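Phospho-2-dehydro-3-deoxyheptonate aldolase (Francisella tularensis, PDB 3TQK) probably catalyses the stereospecific condensation of phosphoenolpyruvate with D-erythrose 4-phosphate to DAHP, the first step of chorismate biosynthesis. Local coordinates at residues 188-193 with 228-233; 160-165 with 184-189; 24-29 with 130-135; 82-87 with 336-341. All blocks are in the same frame, centred on the assembly; numbering follows the deposited sequence.

Interaction 1 (188-193 with 228-233)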
loop_
_atom_site.group_PDB
_atom_site.type_symbol
_atom_site.label_atom_id
_atom_site.label_comp_id
_atom_site.label_asym_id
_atom_site.label_seq_id
_atom_site.Cartn_x
_atom_site.Cartn_y
_atom_site.Cartn_z
ATOM N N GLY A 188 -11.977 0.815 -10.052
ATOM C CA GLY A 188 -12.394 -0.141 -11.074
ATOM C C GLY A 188 -11.286 -0.594 -12.015
ATOM O O GLY A 188 -11.517 -1.476 -12.831
ATOM N N ASP A 189 -10.088 -0.014 -11.896
ATOM C CA ASP A 189 -8.987 -0.278 -12.841
ATOM C C ASP A 189 -8.454 -1.707 -12.707
ATOM O O ASP A 189 -7.946 -2.085 -11.663
ATOM C CB ASP A 189 -7.832 0.727 -12.652
ATOM C CG ASP A 189 -6.860 0.741 -13.835
ATOM O OD1 ASP A 189 -6.200 -0.274 -14.101
ATOM O OD2 ASP A 189 -6.752 1.779 -14.517
ATOM N N VAL A 190 -8.551 -2.472 -13.790
ATOM C CA VAL A 190 -8.096 -3.865 -13.838
ATOM C C VAL A 190 -6.629 -3.960 -14.261
ATOM O O VAL A 190 -5.925 -4.904 -13.894
ATOM C CB VAL A 190 -8.968 -4.681 -14.807
ATOM C CG1 VAL A 190 -8.425 -6.113 -14.979
ATOM C CG2 VAL A 190 -10.415 -4.686 -14.327
ATOM N N GLN A 191 -6.156 -2.971 -15.008
ATOM C CA GLN A 191 -4.778 -2.991 -15.493
ATOM C C GLN A 191 -3.789 -3.070 -14.337
ATOM O O GLN A 191 -2.836 -3.849 -14.395
ATOM C CB GLN A 191 -4.470 -1.775 -16.380
ATOM C CG GLN A 191 -3.081 -1.810 -17.027
ATOM C CD GLN A 191 -2.898 -3.000 -17.960
ATOM O OE1 GLN A 191 -3.602 -3.128 -18.961
ATOM N NE2 GLN A 191 -1.956 -3.877 -17.633
ATOM N N VAL A 192 -4.020 -2.276 -13.287
ATOM C CA VAL A 192 -3.136 -2.298 -12.129
ATOM C C VAL A 192 -3.084 -3.664 -11.464
ATOM O O VAL A 192 -2.041 -4.041 -10.947
ATOM C CB VAL A 192 -3.474 -1.196 -11.096
ATOM C CG1 VAL A 192 -3.278 0.168 -11.738
ATOM C CG2 VAL A 192 -4.887 -1.343 -10.546
ATOM N N ALA A 193 -4.183 -4.415 -11.471
ATOM C CA ALA A 193 -4.167 -5.770 -10.895
ATOM C C ALA A 193 -3.376 -6.724 -11.780
ATOM O O ALA A 193 -2.661 -7.582 -11.264
ATOM C CB ALA A 193 -5.583 -6.304 -10.675
ATOM N N VAL A 228 -5.983 -12.258 -11.169
ATOM C CA VAL A 228 -6.845 -11.122 -10.891
ATOM C C VAL A 228 -8.135 -11.576 -10.215
ATOM O O VAL A 228 -8.655 -12.671 -10.498
ATOM C CB VAL A 228 -7.197 -10.374 -12.199
ATOM C CG1 VAL A 228 -8.192 -9.254 -11.948
ATOM C CG2 VAL A 228 -5.935 -9.833 -12.827
ATOM N N ILE A 229 -8.616 -10.739 -9.297
ATOM C CA ILE A 229 -9.959 -10.841 -8.746
ATOM C C ILE A 229 -10.721 -9.622 -9.216
ATOM O O ILE A 229 -10.277 -8.504 -8.979
ATOM C CB ILE A 229 -9.961 -10.818 -7.205
ATOM C CG1 ILE A 229 -9.092 -11.942 -6.641
ATOM C CG2 ILE A 229 -11.411 -10.904 -6.668
ATOM C CD1 ILE A 229 -8.684 -11.733 -5.201
ATOM N N LEU A 230 -11.862 -9.828 -9.865
ATOM C CA LEU A 230 -12.723 -8.722 -10.301
ATOM C C LEU A 230 -13.781 -8.472 -9.220
ATOM O O LEU A 230 -14.496 -9.383 -8.836
ATOM C CB LEU A 230 -13.384 -9.037 -11.642
ATOM C CG LEU A 230 -12.458 -9.245 -12.851
ATOM C CD1 LEU A 230 -13.245 -9.769 -14.052
ATOM C CD2 LEU A 230 -11.704 -7.963 -13.207
ATOM N N ARG A 231 -13.880 -7.233 -8.749
ATOM C CA ARG A 231 -14.697 -6.899 -7.576
ATOM C C ARG A 231 -15.393 -5.546 -7.672
ATOM O O ARG A 231 -15.767 -4.972 -6.655
ATOM C CB ARG A 231 -13.836 -6.944 -6.296
ATOM C CG ARG A 231 -12.516 -6.192 -6.377
ATOM C CD ARG A 231 -12.645 -4.670 -6.271
ATOM N NE ARG A 231 -13.058 -4.239 -4.934
ATOM C CZ ARG A 231 -13.528 -3.032 -4.632
ATOM N NH1 ARG A 231 -13.674 -2.097 -5.561
ATOM N NH2 ARG A 231 -13.857 -2.758 -3.377
ATOM N N GLY A 232 -15.568 -5.042 -8.882
ATOM C CA GLY A 232 -16.236 -3.762 -9.084
ATOM C C GLY A 232 -15.411 -2.561 -8.662
ATOM O O GLY A 232 -14.187 -2.642 -8.544
ATOM N N GLY A 233 -16.092 -1.443 -8.436
ATOM C CA GLY A 233 -15.434 -0.179 -8.085
ATOM C C GLY A 233 -16.199 0.996 -8.658
ATOM O O GLY A 233 -17.295 0.818 -9.166
#

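Interaction 2 (160-165 with 184-189)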
loop_
_atom_site.group_PDB
_atom_site.type_symbol
_atom_site.label_atom_id
_atom_site.label_comp_id
_atom_site.label_asym_id
_atom_site.label_seq_id
_atom_site.Cartn_x
_atom_site.Cartn_y
_atom_site.Cartn_z
ATOM N N GLY A 160 -5.614 -6.858 -1.323
ATOM C CA GLY A 160 -6.850 -6.078 -1.428
ATOM C C GLY A 160 -6.789 -4.974 -2.460
ATOM O O GLY A 160 -5.715 -4.639 -2.961
ATOM N N ALA A 161 -7.949 -4.419 -2.787
ATOM C CA ALA A 161 -8.058 -3.360 -3.782
ATOM C C ALA A 161 -7.215 -2.136 -3.420
ATOM O O ALA A 161 -6.706 -1.441 -4.300
ATOM C CB ALA A 161 -9.523 -2.944 -3.948
ATOM N N ARG A 162 -7.093 -1.877 -2.122
ATOM C CA ARG A 162 -6.415 -0.699 -1.633
ATOM C C ARG A 162 -4.885 -0.800 -1.649
ATOM O O ARG A 162 -4.209 0.233 -1.516
ATOM C CB ARG A 162 -6.919 -0.361 -0.228
ATOM C CG ARG A 162 -8.293 0.288 -0.258
ATOM C CD ARG A 162 -8.846 0.598 1.105
ATOM N NE ARG A 162 -7.903 1.338 1.954
ATOM C CZ ARG A 162 -8.239 1.980 3.073
ATOM N NH1 ARG A 162 -9.506 2.009 3.483
ATOM N NH2 ARG A 162 -7.306 2.619 3.780
ATOM N N THR A 163 -4.352 -2.020 -1.811
ATOM C CA THR A 163 -2.907 -2.243 -1.810
ATOM C C THR A 163 -2.388 -2.872 -3.116
ATOM O O THR A 163 -1.237 -3.301 -3.180
ATOM C CB THR A 163 -2.490 -3.098 -0.605
ATOM O OG1 THR A 163 -3.375 -4.207 -0.479
ATOM C CG2 THR A 163 -2.551 -2.276 0.676
ATOM N N VAL A 164 -3.219 -2.859 -4.163
ATOM C CA VAL A 164 -2.897 -3.515 -5.423
ATOM C C VAL A 164 -1.766 -2.799 -6.173
ATOM O O VAL A 164 -1.023 -3.433 -6.917
ATOM C CB VAL A 164 -4.152 -3.641 -6.350
ATOM C CG1 VAL A 164 -4.593 -2.285 -6.857
ATOM C CG2 VAL A 164 -3.854 -4.582 -7.530
ATOM N N GLU A 165 -1.643 -1.487 -5.968
ATOM C CA GLU A 165 -0.535 -0.716 -6.515
ATOM C C GLU A 165 0.645 -0.638 -5.551
ATOM O O GLU A 165 1.618 0.055 -5.827
ATOM C CB GLU A 165 -0.976 0.696 -6.842
ATOM C CG GLU A 165 -1.888 0.837 -8.040
ATOM C CD GLU A 165 -2.239 2.287 -8.286
ATOM O OE1 GLU A 165 -3.098 2.803 -7.541
ATOM O OE2 GLU A 165 -1.652 2.907 -9.201
ATOM N N ASN A 184 -8.847 -5.780 -8.301
ATOM C CA ASN A 184 -8.727 -4.565 -9.090
ATOM C C ASN A 184 -8.866 -3.367 -8.165
ATOM O O ASN A 184 -9.238 -3.518 -7.002
ATOM C CB ASN A 184 -9.703 -4.536 -10.264
ATOM C CG ASN A 184 -11.148 -4.388 -9.847
ATOM O OD1 ASN A 184 -11.577 -3.317 -9.417
ATOM N ND2 ASN A 184 -11.922 -5.445 -10.037
ATOM N N ALA A 185 -8.507 -2.194 -8.662
ATOM C CA ALA A 185 -8.464 -0.990 -7.838
ATOM C C ALA A 185 -9.859 -0.519 -7.408
ATOM O O ALA A 185 -10.861 -0.841 -8.055
ATOM C CB ALA A 185 -7.726 0.128 -8.586
ATOM N N THR A 186 -9.915 0.275 -6.334
ATOM C CA THR A 186 -11.201 0.758 -5.818
ATOM C C THR A 186 -11.970 1.568 -6.869
ATOM O O THR A 186 -13.198 1.581 -6.860
ATOM C CB THR A 186 -11.041 1.570 -4.512
ATOM O OG1 THR A 186 -10.261 2.746 -4.753
ATOM C CG2 THR A 186 -10.376 0.729 -3.419
ATOM N N ASN A 187 -11.246 2.219 -7.782
ATOM C CA ASN A 187 -11.856 2.964 -8.902
ATOM C C ASN A 187 -12.375 2.082 -10.046
ATOM O O ASN A 187 -13.091 2.560 -10.927
ATOM C CB ASN A 187 -10.854 3.977 -9.477
ATOM C CG ASN A 187 -9.590 3.313 -9.982
ATOM O OD1 ASN A 187 -9.643 2.397 -10.788
ATOM N ND2 ASN A 187 -8.452 3.726 -9.454
ATOM N N GLY A 188 -11.977 0.815 -10.052
ATOM C CA GLY A 188 -12.394 -0.141 -11.074
ATOM C C GLY A 188 -11.286 -0.594 -12.015
ATOM O O GLY A 188 -11.517 -1.476 -12.831
ATOM N N ASP A 189 -10.088 -0.014 -11.896
ATOM C CA ASP A 189 -8.987 -0.278 -12.841
ATOM C C ASP A 189 -8.454 -1.707 -12.707
ATOM O O ASP A 189 -7.946 -2.085 -11.663
ATOM C CB ASP A 189 -7.832 0.727 -12.652
ATOM C CG ASP A 189 -6.860 0.741 -13.835
ATOM O OD1 ASP A 189 -6.200 -0.274 -14.101
ATOM O OD2 ASP A 189 -6.752 1.779 -14.517
HETATM O O HOH W 1 -7.122 1.025 -5.385
#

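Interaction 3 (24-29 with 130-135)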
loop_
_atom_site.group_PDB
_atom_site.type_symbol
_atom_site.label_atom_id
_atom_site.label_comp_id
_atom_site.label_asym_id
_atom_site.label_seq_id
_atom_site.Cartn_x
_atom_site.Cartn_y
_atom_site.Cartn_z
ATOM N N PRO A 24 1.195 -25.624 17.116
ATOM C CA PRO A 24 1.988 -26.217 16.052
ATOM C C PRO A 24 1.169 -26.580 14.831
ATOM O O PRO A 24 -0.049 -26.750 14.930
ATOM C CB PRO A 24 2.577 -27.480 16.701
ATOM C CG PRO A 24 1.652 -27.811 17.810
ATOM C CD PRO A 24 1.100 -26.508 18.295
ATOM N N LEU A 25 1.847 -26.668 13.690
ATOM C CA LEU A 25 1.248 -27.173 12.454
ATOM C C LEU A 25 0.941 -28.648 12.632
ATOM O O LEU A 25 1.855 -29.467 12.760
ATOM C CB LEU A 25 2.206 -26.976 11.281
ATOM C CG LEU A 25 1.733 -27.408 9.895
ATOM C CD1 LEU A 25 0.440 -26.699 9.460
ATOM C CD2 LEU A 25 2.867 -27.153 8.875
ATOM N N LEU A 26 -0.343 -28.982 12.677
ATOM C CA LEU A 26 -0.764 -30.364 12.900
ATOM C C LEU A 26 -0.676 -31.127 11.576
ATOM O O LEU A 26 -0.628 -30.517 10.505
ATOM C CB LEU A 26 -2.183 -30.400 13.481
ATOM C CG LEU A 26 -2.365 -29.726 14.861
ATOM C CD1 LEU A 26 -3.840 -29.603 15.236
ATOM C CD2 LEU A 26 -1.602 -30.482 15.966
ATOM N N LYS A 27 -0.641 -32.459 11.643
ATOM C CA LYS A 27 -0.435 -33.272 10.439
ATOM C C LYS A 27 -1.601 -33.121 9.468
ATOM O O LYS A 27 -1.382 -32.920 8.274
ATOM C CB LYS A 27 -0.215 -34.752 10.787
ATOM C CG LYS A 27 0.243 -35.631 9.579
ATOM C CD LYS A 27 0.517 -37.100 9.994
ATOM C CE LYS A 27 0.680 -38.020 8.773
ATOM N NZ LYS A 27 0.919 -39.451 9.142
ATOM N N THR A 28 -2.832 -33.206 9.969
ATOM C CA THR A 28 -3.994 -33.034 9.110
ATOM C C THR A 28 -3.988 -31.659 8.442
ATOM O O THR A 28 -4.289 -31.542 7.251
ATOM C CB THR A 28 -5.326 -33.242 9.862
ATOM O OG1 THR A 28 -5.360 -34.562 10.412
ATOM C CG2 THR A 28 -6.525 -33.093 8.904
ATOM N N SER A 29 -3.627 -30.633 9.209
ATOM C CA SER A 29 -3.474 -29.291 8.676
ATOM C C SER A 29 -2.452 -29.266 7.538
ATOM O O SER A 29 -2.735 -28.741 6.476
ATOM C CB SER A 29 -3.077 -28.296 9.779
ATOM O OG SER A 29 -4.115 -28.141 10.736
ATOM N N LEU A 130 -9.486 -24.973 11.772
ATOM C CA LEU A 130 -10.205 -25.135 10.507
ATOM C C LEU A 130 -9.498 -26.100 9.547
ATOM O O LEU A 130 -10.131 -27.016 9.004
ATOM C CB LEU A 130 -10.409 -23.780 9.838
ATOM C CG LEU A 130 -11.328 -22.811 10.591
ATOM C CD1 LEU A 130 -11.255 -21.427 9.965
ATOM C CD2 LEU A 130 -12.746 -23.315 10.591
ATOM N N THR A 131 -8.198 -25.897 9.339
ATOM C CA THR A 131 -7.414 -26.762 8.475
ATOM C C THR A 131 -7.307 -28.168 9.046
ATOM O O THR A 131 -7.260 -29.150 8.287
ATOM C CB THR A 131 -6.000 -26.227 8.253
ATOM O OG1 THR A 131 -5.382 -25.994 9.519
ATOM C CG2 THR A 131 -6.026 -24.941 7.404
ATOM N N ASN A 132 -7.283 -28.265 10.378
ATOM C CA ASN A 132 -7.280 -29.563 11.039
ATOM C C ASN A 132 -8.593 -30.323 10.841
ATOM O O ASN A 132 -8.626 -31.551 10.933
ATOM C CB ASN A 132 -6.964 -29.413 12.527
ATOM C CG ASN A 132 -6.637 -30.728 13.179
ATOM O OD1 ASN A 132 -7.269 -31.115 14.155
ATOM N ND2 ASN A 132 -5.658 -31.443 12.620
HETATM N N MSE A 133 -9.670 -29.594 10.561
HETATM C CA MSE A 133 -10.940 -30.215 10.168
HETATM C C MSE A 133 -10.948 -30.632 8.692
HETATM O O MSE A 133 -11.916 -31.227 8.223
HETATM C CB MSE A 133 -12.107 -29.250 10.393
HETATM C CG MSE A 133 -12.442 -28.955 11.844
HETATM SE SE MSE A 133 -13.558 -27.355 11.920
HETATM C CE MSE A 133 -14.744 -27.784 10.433
ATOM N N GLY A 134 -9.887 -30.290 7.962
ATOM C CA GLY A 134 -9.778 -30.629 6.545
ATOM C C GLY A 134 -10.285 -29.549 5.601
ATOM O O GLY A 134 -10.506 -29.829 4.425
ATOM N N LEU A 135 -10.471 -28.326 6.114
ATOM C CA LEU A 135 -10.970 -27.200 5.322
ATOM C C LEU A 135 -9.827 -26.301 4.903
ATOM O O LEU A 135 -9.144 -25.731 5.753
ATOM C CB LEU A 135 -11.957 -26.332 6.121
ATOM C CG LEU A 135 -13.448 -26.643 6.033
ATOM C CD1 LEU A 135 -14.219 -25.824 7.101
ATOM C CD2 LEU A 135 -13.999 -26.380 4.639
HETATM O O HOH W 2 -3.796 -33.883 13.230
#

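Interaction 4 (82-87 with 336-341)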
loop_
_atom_site.group_PDB
_atom_site.type_symbol
_atom_site.label_atom_id
_atom_site.label_comp_id
_atom_site.label_asym_id
_atom_site.label_seq_id
_atom_site.Cartn_x
_atom_site.Cartn_y
_atom_site.Cartn_z
ATOM N N LYS A 82 -16.475 -32.885 -6.681
ATOM C CA LYS A 82 -16.158 -33.220 -8.068
ATOM C C LYS A 82 -16.253 -31.991 -8.984
ATOM O O LYS A 82 -15.617 -31.958 -10.044
ATOM C CB LYS A 82 -17.072 -34.329 -8.597
ATOM C CG LYS A 82 -16.927 -35.644 -7.837
ATOM C CD LYS A 82 -17.805 -36.745 -8.425
ATOM C CE LYS A 82 -18.476 -37.584 -7.335
ATOM N NZ LYS A 82 -19.419 -38.609 -7.908
ATOM N N ASP A 83 -17.035 -30.992 -8.555
ATOM C CA ASP A 83 -17.337 -29.800 -9.357
ATOM C C ASP A 83 -16.732 -28.507 -8.833
ATOM O O ASP A 83 -16.501 -27.581 -9.596
ATOM C CB ASP A 83 -18.854 -29.633 -9.437
ATOM C CG ASP A 83 -19.521 -30.818 -10.080
ATOM O OD1 ASP A 83 -18.962 -31.297 -11.085
ATOM O OD2 ASP A 83 -20.587 -31.270 -9.602
ATOM N N ILE A 84 -16.454 -28.464 -7.539
ATOM C CA ILE A 84 -16.142 -27.224 -6.840
ATOM C C ILE A 84 -15.043 -27.460 -5.818
ATOM O O ILE A 84 -15.072 -28.461 -5.114
ATOM C CB ILE A 84 -17.407 -26.755 -6.089
ATOM C CG1 ILE A 84 -18.300 -25.921 -6.989
ATOM C CG2 ILE A 84 -17.074 -25.929 -4.891
ATOM C CD1 ILE A 84 -19.623 -25.590 -6.289
ATOM N N LEU A 85 -14.081 -26.544 -5.734
ATOM C CA LEU A 85 -13.127 -26.538 -4.626
ATOM C C LEU A 85 -13.556 -25.443 -3.652
ATOM O O LEU A 85 -13.524 -24.259 -3.998
ATOM C CB LEU A 85 -11.701 -26.288 -5.110
ATOM C CG LEU A 85 -10.616 -26.259 -4.021
ATOM C CD1 LEU A 85 -10.516 -27.602 -3.280
ATOM C CD2 LEU A 85 -9.257 -25.869 -4.602
ATOM N N ILE A 86 -13.983 -25.848 -2.454
ATOM C CA ILE A 86 -14.449 -24.924 -1.430
ATOM C C ILE A 86 -13.284 -24.545 -0.548
ATOM O O ILE A 86 -12.574 -25.417 -0.030
ATOM C CB ILE A 86 -15.579 -25.522 -0.562
ATOM C CG1 ILE A 86 -16.860 -25.662 -1.389
ATOM C CG2 ILE A 86 -15.859 -24.627 0.635
ATOM C CD1 ILE A 86 -17.897 -26.543 -0.777
ATOM N N ILE A 87 -13.073 -23.236 -0.421
ATOM C CA ILE A 87 -12.037 -22.679 0.434
ATOM C C ILE A 87 -12.712 -21.709 1.379
ATOM O O ILE A 87 -13.425 -20.814 0.939
ATOM C CB ILE A 87 -10.979 -21.908 -0.367
ATOM C CG1 ILE A 87 -10.305 -22.833 -1.386
ATOM C CG2 ILE A 87 -9.938 -21.300 0.596
ATOM C CD1 ILE A 87 -9.300 -22.134 -2.258
HETATM N N MSE A 336 -25.923 -23.955 -7.777
HETATM C CA MSE A 336 -25.850 -23.238 -9.045
HETATM C C MSE A 336 -24.486 -23.379 -9.706
HETATM O O MSE A 336 -24.408 -23.560 -10.919
HETATM C CB MSE A 336 -26.145 -21.756 -8.846
HETATM C CG MSE A 336 -27.592 -21.447 -8.551
HETATM SE SE MSE A 336 -27.752 -19.662 -7.801
HETATM C CE MSE A 336 -27.373 -18.629 -9.415
ATOM N N LEU A 337 -23.423 -23.270 -8.911
ATOM C CA LEU A 337 -22.057 -23.365 -9.434
ATOM C C LEU A 337 -21.720 -24.779 -9.923
ATOM O O LEU A 337 -21.066 -24.943 -10.959
ATOM C CB LEU A 337 -21.035 -22.909 -8.393
ATOM C CG LEU A 337 -20.940 -21.388 -8.250
ATOM C CD1 LEU A 337 -20.386 -21.009 -6.907
ATOM C CD2 LEU A 337 -20.086 -20.791 -9.363
ATOM N N ALA A 338 -22.174 -25.785 -9.175
ATOM C CA ALA A 338 -21.926 -27.171 -9.521
ATOM C C ALA A 338 -22.653 -27.530 -10.814
ATOM O O ALA A 338 -22.126 -28.286 -11.625
ATOM C CB ALA A 338 -22.346 -28.100 -8.377
ATOM N N GLU A 339 -23.851 -26.978 -11.014
ATOM C CA GLU A 339 -24.571 -27.192 -12.266
ATOM C C GLU A 339 -23.828 -26.532 -13.421
ATOM O O GLU A 339 -23.680 -27.128 -14.484
ATOM C CB GLU A 339 -26.004 -26.653 -12.211
ATOM C CG GLU A 339 -26.878 -27.249 -13.319
ATOM C CD GLU A 339 -28.254 -26.606 -13.452
ATOM O OE1 GLU A 339 -28.478 -25.481 -12.943
ATOM O OE2 GLU A 339 -29.125 -27.242 -14.085
ATOM N N ALA A 340 -23.380 -25.296 -13.206
ATOM C CA ALA A 340 -22.591 -24.571 -14.194
ATOM C C ALA A 340 -21.407 -25.396 -14.687
ATOM O O ALA A 340 -21.150 -25.447 -15.887
ATOM C CB ALA A 340 -22.094 -23.252 -13.612
ATOM N N VAL A 341 -20.689 -26.031 -13.761
ATOM C CA VAL A 341 -19.534 -26.852 -14.107
ATOM C C VAL A 341 -19.969 -28.112 -14.862
ATOM O O VAL A 341 -19.351 -28.480 -15.866
ATOM C CB VAL A 341 -18.704 -27.233 -12.863
ATOM C CG1 VAL A 341 -17.620 -28.264 -13.216
ATOM C CG2 VAL A 341 -18.072 -25.992 -12.251
#

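Interaction 1 (188-193 with 228-233)
The start of barrel helix 191-200 lies here against the end of barrel strand 226-230, the next strand of the barrel. On the buried side, Ala-193 CB rests against the fork of Val-228, 4.1 Å from Val-228 CG1 and the same from CG2. One turn back, both methyls of Val-190 meet Leu-230 CD2. With Val-190 CG1 anti to its backbone N (chi1 174°), CG2 is the nearer branch, 3.7 Å from Leu-230 CD2, and the two side chains cross obliquely. Cys-247 of helix 241-253 touches both Val-190 and Val-228, so the valines also face the following barrel helix. Strand 179-183, helix 191-200 and strand 226-230 run as successive elements of the TIM barrel, and this contact packs the connecting helix on the second of the two strands, the usual beta-alpha-beta layout of the fold. The helix start is capped by Asp-189: Val-192 N donates to Asp-189 OD1 over 3.1 Å, approaching from above the carboxylate plane. At the glycines the two segments meet by backbone alone. Gly-188 and Gly-233 bring their CA atoms to 4.3 Å, both with positive phi, and Gly-188 CA comes 4.0 Å from Gly-232 O. That same carbonyl is gripped by the folded-back side chain of Arg-231, whose NH1 donates to Gly-232 O at 3.1 Å, well above the carbonyl plane, 60° out of it. Gly-232 N, in turn, is bonded to Asn-238 OD1.

Interaction 2 (160-165 with 184-189)
Two loops at the C-terminal end of the TIM barrel, those following strands 156-159 and 179-183, lie side by side at the subunit interface. Arg-162 starts with CB leading away from 184-189, but its CG swings back to lie 3.8 Å from Thr-186 CG2. At the CG-CD bond the chain bends (chi3 51°), and NE reaches the other molecule, bonded to Glu-165 O of the second subunit. At the guanidinium tip NH1 returns to its own chain and is bonded to Arg-96 O. The methyl that Arg-162 touches is shared: Thr-186 CG2 also lies 3.8 Å from Ala-161 CB, while the hydroxyl of Thr-186 is bonded to Glu-165 OE2 of the second subunit. Ala-161 is the tight spot, its CB only 3.1 Å from Asn-184 O. Three residues on, Val-164 CG1 meets Ala-185 CB at 4.3 Å. A water ties the backbones together, donating to Ala-161 O (2.7 Å) and accepting from Thr-186 N (3.0 Å). The 184-189 loop keeps its shape through a type I turn from Ala-185 to Gly-188, overlapped by an Asx turn in which Asp-189 N donates to Asn-187 OD1 over 2.7 Å, nearly along the C=O axis.

Interaction 3 (24-29 with 130-135)
Asn-132 carries most of this contact, its flat amide lying between Leu-26 and Thr-28. Leu-26 CD1 sits squarely over the amide face, 3.6 Å from Asn-132 CG. Thr-28 crosses the asparagine side chain at about a right angle: Thr-28 CB is 3.3 Å from Asn-132 ND2, and Thr-28 CG2 is 3.3 Å from Asn-132 O. A water accepts from Asn-132 ND2 at 3.1 Å and also bonds to Thr-28 OG1, bridging the two on the outer side. Further in, Ser-29 OG and Thr-131 OG1 stand 2.8 Å apart, a probable hydrogen bond between the hydroxyls. In the next shell, Thr-131 OG1 also has the carbonyls of Leu-127 and Ser-128 as partners in its own helix, which hold it in place. Thr-32 OG1 is bonded to both Thr-28 O and Thr-131 O and so links the two backbones. Leu-26 is the N-cap of helix 27-45, which precedes the first barrel strand, while helix 116-132 connects the second and third strands of the TIM barrel. Gly-134, at a phi of 93°, ends that helix: Gly-134 N bonds to Thr-131 O (2.9 Å) and Leu-135 N to Leu-130 O (3.2 Å), the pair of bonds that defines a Schellman motif.

Interaction 4 (82-87 with 336-341)
Ile-84 and the backbone of Asp-83 make the tight part of this buried contact. In Ile-84, CG1 is anti to the carbonyl carbon and the chain runs on extended (chi2 174°), so that CD1 reaches the helix surface as a single methyl. There Ile-84 CD1 lies 3.7 Å from Leu-337 CB, the two side chains crossing at about a right angle, and 3.9 Å from the backbone N of Ala-338. Closest of all, Val-341 CG2 packs 3.5 Å from Asp-83 O. Leu-337 and Val-341, one helical turn apart, also rest on Val-53 and Val-51 of strand 51-56. Helix 327-344 is the last helix of the TIM barrel; it follows the eighth strand, 293-299, and in this contact it reaches past the first strand, at the seam where strands eight and one close the barrel, to the start of the second, 84-89. The carboxylate of Asp-83 stands slightly further off, OD2 3.8 Å from Ala-338 CB and OD1 3.9 Å from Val-341 CG1, and its polar partners sit further along the helix. Asp-83 OD1 forms a salt bridge with Arg-345 NH1, and OD2 is hydrogen-bonded to Gln-342 NE2, which probably keeps this buried group charged. Arg-345 also bonds through NH2 to Lys-82 O. The loose side is solvent: the exposed side chain of Lys-82 leads off from the helix, and Glu-339 faces outward on the far side of its turn.

From the N terminus, residues 24-29 come first and close interaction 3 when the chain arrives at 130-135, tying the helix before the barrel to the one after the second strand. Interaction 4 opens inside that loop at 82-87 and closes only at 336-341, so the two cross; it joins the last helix to the second strand. Interactions 2 and 1 are both nested inside the loop of interaction 4. They follow each other, 184-189 ending interaction 2 and 188-193 opening interaction 1, with Gly-188 and Asp-189 shared and centres 6 Å apart. Together they link the ends of strands four, five and six, across the chain's centre from interaction 3.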